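Local coordinates for glycosyl hydrolase family 62 protein (Coprinopsis cinerea, PDB 5B6T), which probably releases arabinofuranose side groups from arabinoxylan, as an alpha-L-arabinofuranosidase of glycoside hydrolase family 62, at residues Arg22-Ser30 / Tyr299-Gly307; Phe41-Leu52 / Leu76-Val86. All coordinates share one frame; numbering follows the deposited sequence.

Both contacts join neighbouring blades of a five-bladed beta-propeller, the fold of family 62. Contact 1 ties the strand 25-34 to the last blade. Contact 2 packs the same first blade, through its strands 37-46 and 49-57, on the innermost strand of the next one. Their centres are 10 Å apart. Asp28 OD2 lies 2.7 Å from Ser43 OG, and Asn300 OD1 lies 2.8 Å from Tyr50 OH; both are probable hydrogen bonds. Bound groups mark the pocket beside them. The side chain of Tyr299 comes within about 3 Å of the lead ion, and that of Ala83 within about 5 Å of the calcium ion. This central pocket is probably the substrate site.

Contact 1. Residues Arg22-Ser30 / Tyr299-Gly307; sequences RIQGIKDPS and YNSLPWKLG. With GOL (glycerol), chain E.
The indole of Trp304 carries Lys27 on one face: CE stands over the five-membered ring, 3.8 Å from its centroid, in a CH-pi contact. The Tyr299 ring has a water above one face, offset toward the rim, and glycerol O2 at its edge. Both rings come from the chain leading into strand 305-311, in the last blade of the beta-propeller. Lys27 lies on the innermost strand of the first blade. Its chain bends at chi3 (73°), which lays CE on the indole and brings NZ to Tyr299 OH at 2.9 Å. NZ also donates to glycerol O3 and to the water over the Tyr299 ring, and weakly to Tyr50 OH. That water donates in turn to Tyr299 O. Glycerol O3 donates a hydrogen bond to Asp28 OD2 at 2.6 Å. The glycerol probably comes from the crystallisation liquor.

The backbones meet at one hydrogen bond, Ile26 N to Trp304 O, 3.0 Å long and fairly straight (167°). Gly25 fits closely here, since a CB would clash with Leu302 O. Further along, Leu306 packs between the blades. It crosses Ile26 at about a right angle, CD1 to Ile26 CG2 at 3.9 Å, and runs past Pro29 in the opposite direction, CD2 to Pro29 CD at 3.8 Å. At the other end, a second water donates to Gln24 O and Trp304 O and accepts from Lys305 NZ at 2.9 Å.

Contact 2. Residues Phe41-Leu52 / Leu76-Val86; sequences FASTAKTEGYNL and LGTGYRAAPQV
Pro84 sits between Phe41 and Leu52 at the apolar centre. Its CG meets Phe41 CB at 3.7 Å, and its CD meets Leu52 CD2 at 3.8 Å. Val86 extends this core: its CG1 lies by CD1 of the Phe41 ring, and the two side chains cross at about a right angle. Leu52 has its other branch turned elsewhere. CD1 reaches Leu76 CD1 at 4.1 Å and also touches Arg81 CB.

Tyr50 and Tyr80 lie side by side and point the same way. Tyr80 CE1 meets Tyr50 CB at 3.7 Å. Their ring centroids are 5.9 Å apart, with the planes inclined at 64°. The hydroxyls bond elsewhere, Tyr50 OH to Asn300 and Tyr80 OH to Gln100.

Two hydrogen bonds cross the contact. Ala83 N donates to Ser43 OG over 2.8 Å, at 158°; this hydroxyl is also bonded to Asp28. Arg81 N donates to Tyr50 O over 3.2 Å, from well above the carbonyl plane.

The Arg81 side chain bends at chi2 (94°) and turns back on its own loop. NE and NH2 grip Leu76 O side-on, the NH2 bond being 2.9 Å, while NH1 takes Tyr80 O. All three bonds lie near the guanidinium plane, so the group's rotation is fixed, with Thr78 O over one face. A methionine here has none of these donors; Leu76 O and Tyr80 O would probably be left without these partners and the 76-80 turn less firmly pinned.

The contact joins two blades of the propeller. Strand 82-89 runs antiparallel to 37-46 in the neighbouring blade and is the innermost strand of its own sheet. Leu97 of strand 94-100 touches Phe41 beyond it, and Ala83 reaches Asp143 of strand 142-148, in the blade after.

Contact 1. Residues Arg22-Ser30 / Tyr299-Gly307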
# COMPACT_ATOMS: atom_id res chain seq x y z
N ARG A 22 19.84 -7.02 10.28
CA ARG A 22 20.11 -7.68 8.99
C ARG A 22 18.82 -7.82 8.18
O ARG A 22 18.52 -8.87 7.64
CB ARG A 22 20.72 -9.08 9.15
CG ARG A 22 21.95 -9.18 10.01
CD ARG A 22 23.07 -8.39 9.45
NE ARG A 22 24.28 -8.48 10.29
CZ ARG A 22 25.15 -7.49 10.45
NH1 ARG A 22 24.94 -6.30 9.87
NH2 ARG A 22 26.21 -7.67 11.22
N ILE A 23 18.05 -6.73 8.14
CA ILE A 23 16.83 -6.67 7.34
C ILE A 23 17.24 -6.84 5.85
O ILE A 23 18.21 -6.26 5.39
CB ILE A 23 16.07 -5.34 7.59
CG1 ILE A 23 15.62 -5.20 9.05
CG2 ILE A 23 14.89 -5.20 6.63
CD1 ILE A 23 14.93 -6.41 9.65
N GLN A 24 16.50 -7.67 5.12
CA GLN A 24 16.82 -7.96 3.73
C GLN A 24 16.04 -7.09 2.74
O GLN A 24 16.60 -6.67 1.73
CB GLN A 24 16.62 -9.46 3.47
CG GLN A 24 17.67 -10.27 4.26
CD GLN A 24 17.49 -11.80 4.31
OE1 GLN A 24 18.47 -12.55 4.11
NE2 GLN A 24 16.30 -12.27 4.62
N GLY A 25 14.77 -6.78 3.04
CA GLY A 25 13.95 -5.95 2.17
C GLY A 25 13.24 -4.86 2.97
O GLY A 25 12.85 -5.07 4.12
N ILE A 26 13.05 -3.70 2.34
CA ILE A 26 12.16 -2.64 2.86
C ILE A 26 11.01 -2.58 1.87
O ILE A 26 11.24 -2.49 0.67
CB ILE A 26 12.86 -1.28 2.95
CG1 ILE A 26 14.03 -1.37 3.90
CG2 ILE A 26 11.90 -0.16 3.33
CD1 ILE A 26 13.69 -1.70 5.32
N LYS A 27 9.78 -2.70 2.38
CA LYS A 27 8.66 -3.12 1.56
C LYS A 27 7.36 -2.35 1.86
O LYS A 27 7.21 -1.73 2.90
CB LYS A 27 8.40 -4.61 1.80
CG LYS A 27 9.53 -5.52 1.38
CD LYS A 27 9.10 -6.98 1.44
CE LYS A 27 8.16 -7.32 0.31
NZ LYS A 27 7.56 -8.66 0.52
N ASP A 28 6.43 -2.45 0.93
CA ASP A 28 5.03 -2.16 1.18
C ASP A 28 4.77 -0.74 1.74
O ASP A 28 4.04 -0.59 2.73
CB ASP A 28 4.43 -3.19 2.16
CG ASP A 28 4.84 -4.62 1.87
OD1 ASP A 28 4.90 -4.99 0.69
OD2 ASP A 28 5.06 -5.36 2.88
N PRO A 29 5.35 0.31 1.12
CA PRO A 29 5.34 1.61 1.78
C PRO A 29 3.99 2.29 1.82
O PRO A 29 3.20 2.19 0.88
CB PRO A 29 6.30 2.45 0.90
CG PRO A 29 6.24 1.79 -0.44
CD PRO A 29 6.12 0.34 -0.14
N SER A 30 3.77 3.05 2.90
CA SER A 30 2.71 4.01 3.00
C SER A 30 3.33 5.40 3.22
O SER A 30 4.34 5.52 3.90
CB SER A 30 1.79 3.67 4.18
OG SER A 30 0.62 4.47 4.15
N TYR A 299 11.40 -15.99 -0.95
CA TYR A 299 10.66 -14.73 -1.13
C TYR A 299 10.95 -13.72 -0.01
O TYR A 299 11.21 -12.56 -0.31
CB TYR A 299 9.13 -14.97 -1.23
CG TYR A 299 8.35 -13.67 -1.35
CD1 TYR A 299 8.24 -13.01 -2.58
CD2 TYR A 299 7.78 -13.07 -0.23
CE1 TYR A 299 7.54 -11.82 -2.69
CE2 TYR A 299 7.11 -11.86 -0.34
CZ TYR A 299 7.01 -11.25 -1.57
OH TYR A 299 6.33 -10.05 -1.66
N ASN A 300 10.96 -14.15 1.25
CA ASN A 300 11.10 -13.21 2.39
C ASN A 300 12.50 -12.58 2.52
O ASN A 300 12.69 -11.59 3.24
CB ASN A 300 10.71 -13.89 3.71
CG ASN A 300 9.22 -14.15 3.82
OD1 ASN A 300 8.40 -13.53 3.12
ND2 ASN A 300 8.85 -15.07 4.72
N SER A 301 13.48 -13.15 1.82
CA SER A 301 14.83 -12.67 1.85
C SER A 301 15.17 -11.78 0.65
O SER A 301 16.31 -11.35 0.51
CB SER A 301 15.79 -13.87 1.91
OG SER A 301 15.80 -14.59 0.70
N LEU A 302 14.20 -11.52 -0.23
CA LEU A 302 14.50 -10.77 -1.45
C LEU A 302 14.88 -9.32 -1.14
O LEU A 302 14.28 -8.67 -0.25
CB LEU A 302 13.31 -10.77 -2.41
CG LEU A 302 12.97 -12.11 -3.07
CD1 LEU A 302 11.59 -11.99 -3.70
CD2 LEU A 302 14.01 -12.56 -4.09
N PRO A 303 15.84 -8.76 -1.88
CA PRO A 303 16.32 -7.42 -1.55
C PRO A 303 15.49 -6.28 -2.14
O PRO A 303 15.96 -5.48 -2.95
CB PRO A 303 17.76 -7.44 -2.11
CG PRO A 303 17.68 -8.36 -3.27
CD PRO A 303 16.70 -9.43 -2.89
N TRP A 304 14.27 -6.16 -1.64
CA TRP A 304 13.38 -5.06 -2.06
C TRP A 304 13.89 -3.72 -1.55
O TRP A 304 14.35 -3.61 -0.41
CB TRP A 304 11.95 -5.26 -1.54
CG TRP A 304 11.27 -6.47 -2.06
CD1 TRP A 304 11.18 -7.67 -1.44
CD2 TRP A 304 10.57 -6.61 -3.30
NE1 TRP A 304 10.46 -8.55 -2.19
CE2 TRP A 304 10.07 -7.92 -3.35
CE3 TRP A 304 10.31 -5.75 -4.36
CZ2 TRP A 304 9.36 -8.41 -4.45
CZ3 TRP A 304 9.57 -6.22 -5.45
CH2 TRP A 304 9.11 -7.54 -5.49
N LYS A 305 13.77 -2.70 -2.41
CA LYS A 305 14.11 -1.31 -2.08
C LYS A 305 13.00 -0.44 -2.62
O LYS A 305 12.28 -0.84 -3.53
CB LYS A 305 15.48 -0.92 -2.68
CG LYS A 305 16.59 -1.87 -2.22
CD LYS A 305 17.93 -1.58 -2.84
CE LYS A 305 18.85 -2.77 -2.74
NZ LYS A 305 19.11 -3.25 -1.35
N LEU A 306 12.86 0.75 -2.04
CA LEU A 306 11.81 1.69 -2.46
C LEU A 306 12.36 2.67 -3.49
O LEU A 306 13.45 3.22 -3.30
CB LEU A 306 11.27 2.46 -1.24
CG LEU A 306 10.83 1.63 -0.03
CD1 LEU A 306 10.19 2.51 1.02
CD2 LEU A 306 9.91 0.48 -0.43
N GLY A 307 11.58 2.89 -4.53
CA GLY A 307 11.80 3.94 -5.51
C GLY A 307 10.55 4.75 -5.77
O GLY A 307 9.48 4.49 -5.18
C1 GOL E . 2.63 -7.80 2.14
O1 GOL E . 1.43 -8.40 2.62
C2 GOL E . 3.56 -8.95 2.05
O2 GOL E . 3.87 -9.19 0.66
C3 GOL E . 4.70 -8.68 3.03
O3 GOL E . 5.69 -7.82 2.48
O HOH W 1 16.99 -4.50 0.13
O HOH W 2 9.99 -10.15 0.34

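Contact 2. Residues Phe41-Leu52 / Leu76-Val86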
# COMPACT_ATOMS: atom_id res chain seq x y z
N PHE A 41 5.98 4.81 6.21
CA PHE A 41 5.93 3.58 6.99
C PHE A 41 6.13 2.42 6.06
O PHE A 41 5.61 2.43 4.96
CB PHE A 41 4.55 3.46 7.68
CG PHE A 41 4.28 4.55 8.66
CD1 PHE A 41 3.92 5.82 8.24
CD2 PHE A 41 4.45 4.32 10.02
CE1 PHE A 41 3.74 6.85 9.16
CE2 PHE A 41 4.21 5.32 10.93
CZ PHE A 41 3.84 6.57 10.51
N ALA A 42 6.93 1.43 6.48
CA ALA A 42 7.24 0.32 5.60
C ALA A 42 7.37 -0.95 6.41
O ALA A 42 7.62 -0.89 7.62
CB ALA A 42 8.54 0.61 4.85
N SER A 43 7.20 -2.09 5.72
CA SER A 43 7.56 -3.39 6.31
C SER A 43 9.07 -3.58 6.29
O SER A 43 9.72 -3.30 5.31
CB SER A 43 6.95 -4.55 5.52
OG SER A 43 5.57 -4.37 5.36
N THR A 44 9.61 -4.10 7.39
CA THR A 44 10.94 -4.73 7.36
C THR A 44 10.75 -6.22 7.08
O THR A 44 9.88 -6.85 7.69
CB THR A 44 11.70 -4.52 8.68
OG1 THR A 44 11.01 -5.14 9.79
CG2 THR A 44 11.84 -3.05 8.99
N ALA A 45 11.56 -6.77 6.17
CA ALA A 45 11.41 -8.14 5.75
C ALA A 45 12.72 -8.89 5.76
O ALA A 45 13.75 -8.41 5.21
CB ALA A 45 10.80 -8.23 4.37
N LYS A 46 12.67 -10.08 6.35
CA LYS A 46 13.77 -11.03 6.30
C LYS A 46 13.21 -12.44 6.50
O LYS A 46 12.05 -12.59 6.85
CB LYS A 46 14.84 -10.70 7.36
CG LYS A 46 14.30 -10.45 8.76
CD LYS A 46 15.42 -10.15 9.73
CE LYS A 46 14.86 -9.76 11.08
NZ LYS A 46 15.92 -9.62 12.12
N THR A 47 14.05 -13.47 6.33
CA THR A 47 13.60 -14.85 6.52
C THR A 47 12.96 -15.02 7.89
O THR A 47 12.00 -15.75 8.02
CB THR A 47 14.82 -15.81 6.43
OG1 THR A 47 15.37 -15.70 5.12
CG2 THR A 47 14.41 -17.28 6.69
N GLU A 48 13.49 -14.34 8.90
CA GLU A 48 13.05 -14.51 10.28
C GLU A 48 11.71 -13.84 10.58
O GLU A 48 11.03 -14.19 11.54
CB GLU A 48 14.11 -13.97 11.23
CG GLU A 48 15.28 -14.92 11.44
CD GLU A 48 16.60 -14.22 11.67
OE1 GLU A 48 16.62 -13.06 12.17
OE2 GLU A 48 17.64 -14.85 11.35
N GLY A 49 11.31 -12.85 9.78
CA GLY A 49 10.02 -12.23 10.06
C GLY A 49 9.87 -10.82 9.51
O GLY A 49 10.73 -10.32 8.79
N TYR A 50 8.73 -10.26 9.88
CA TYR A 50 8.29 -8.94 9.46
C TYR A 50 7.95 -8.09 10.64
O TYR A 50 7.32 -8.55 11.59
CB TYR A 50 7.04 -9.06 8.61
CG TYR A 50 7.29 -9.55 7.21
CD1 TYR A 50 7.56 -10.88 6.95
CD2 TYR A 50 7.24 -8.67 6.15
CE1 TYR A 50 7.81 -11.31 5.65
CE2 TYR A 50 7.47 -9.08 4.87
CZ TYR A 50 7.76 -10.40 4.60
OH TYR A 50 7.98 -10.77 3.28
N ASN A 51 8.31 -6.81 10.56
CA ASN A 51 7.79 -5.80 11.49
C ASN A 51 7.71 -4.48 10.68
O ASN A 51 7.70 -4.50 9.45
CB ASN A 51 8.64 -5.75 12.79
CG ASN A 51 7.87 -5.22 14.02
OD1 ASN A 51 7.39 -5.98 14.89
ND2 ASN A 51 7.83 -3.93 14.16
N LEU A 52 7.63 -3.35 11.35
CA LEU A 52 7.35 -2.07 10.70
C LEU A 52 8.38 -1.04 11.12
O LEU A 52 8.85 -1.03 12.26
CB LEU A 52 5.96 -1.57 11.10
CG LEU A 52 4.76 -2.44 10.69
CD1 LEU A 52 3.44 -1.91 11.27
CD2 LEU A 52 4.61 -2.54 9.18
N LEU A 76 3.30 -0.63 19.79
CA LEU A 76 3.03 -1.51 18.66
C LEU A 76 3.78 -2.86 18.76
O LEU A 76 3.21 -3.92 18.50
CB LEU A 76 3.40 -0.76 17.36
CG LEU A 76 3.04 -1.47 16.05
CD1 LEU A 76 2.62 -0.47 14.97
CD2 LEU A 76 4.20 -2.32 15.52
N GLY A 77 5.05 -2.79 19.15
CA GLY A 77 5.75 -3.97 19.72
C GLY A 77 6.29 -4.98 18.74
O GLY A 77 6.13 -4.85 17.53
N THR A 78 7.03 -5.95 19.29
CA THR A 78 7.56 -7.07 18.55
C THR A 78 6.48 -8.07 18.17
O THR A 78 5.35 -8.03 18.66
CB THR A 78 8.67 -7.81 19.34
OG1 THR A 78 8.14 -8.23 20.60
CG2 THR A 78 9.89 -6.93 19.54
N GLY A 79 6.86 -8.93 17.26
CA GLY A 79 5.97 -9.89 16.67
C GLY A 79 5.78 -9.54 15.23
O GLY A 79 6.38 -8.60 14.74
N TYR A 80 4.94 -10.32 14.55
CA TYR A 80 4.68 -10.10 13.15
C TYR A 80 3.74 -8.92 12.94
O TYR A 80 2.62 -8.89 13.50
CB TYR A 80 4.05 -11.37 12.56
CG TYR A 80 3.61 -11.23 11.12
CD1 TYR A 80 4.49 -11.45 10.08
CD2 TYR A 80 2.32 -10.86 10.83
CE1 TYR A 80 4.09 -11.31 8.76
CE2 TYR A 80 1.90 -10.72 9.51
CZ TYR A 80 2.79 -10.96 8.50
OH TYR A 80 2.39 -10.83 7.20
N ARG A 81 4.19 -7.94 12.14
CA ARG A 81 3.33 -6.87 11.62
C ARG A 81 3.86 -6.57 10.22
O ARG A 81 5.07 -6.55 10.02
CB ARG A 81 3.36 -5.58 12.47
CG ARG A 81 2.80 -5.70 13.87
CD ARG A 81 3.91 -6.00 14.87
NE ARG A 81 3.46 -5.92 16.26
CZ ARG A 81 2.75 -6.84 16.88
NH1 ARG A 81 2.38 -7.96 16.27
NH2 ARG A 81 2.46 -6.67 18.16
N ALA A 82 2.96 -6.32 9.28
CA ALA A 82 3.39 -6.03 7.90
C ALA A 82 2.37 -5.22 7.13
O ALA A 82 1.17 -5.28 7.41
CB ALA A 82 3.71 -7.30 7.14
N ALA A 83 2.89 -4.49 6.15
CA ALA A 83 2.11 -3.78 5.11
C ALA A 83 1.21 -2.68 5.68
O ALA A 83 -0.02 -2.82 5.78
CB ALA A 83 1.34 -4.77 4.22
N PRO A 84 1.83 -1.57 6.04
CA PRO A 84 1.12 -0.52 6.74
C PRO A 84 0.36 0.44 5.81
O PRO A 84 0.70 0.61 4.63
CB PRO A 84 2.25 0.22 7.45
CG PRO A 84 3.41 0.10 6.52
CD PRO A 84 3.27 -1.25 5.90
N GLN A 85 -0.64 1.14 6.39
CA GLN A 85 -1.34 2.23 5.74
C GLN A 85 -1.57 3.29 6.80
O GLN A 85 -2.23 3.01 7.78
CB GLN A 85 -2.70 1.81 5.17
CG GLN A 85 -3.41 2.96 4.47
CD GLN A 85 -4.90 2.78 4.38
OE1 GLN A 85 -5.52 2.06 5.15
NE2 GLN A 85 -5.50 3.49 3.44
N VAL A 86 -1.03 4.49 6.60
CA VAL A 86 -1.24 5.59 7.54
C VAL A 86 -2.23 6.61 7.01
O VAL A 86 -2.21 6.96 5.83
CB VAL A 86 0.11 6.30 7.91
CG1 VAL A 86 0.74 7.01 6.71
CG2 VAL A 86 -0.10 7.28 9.07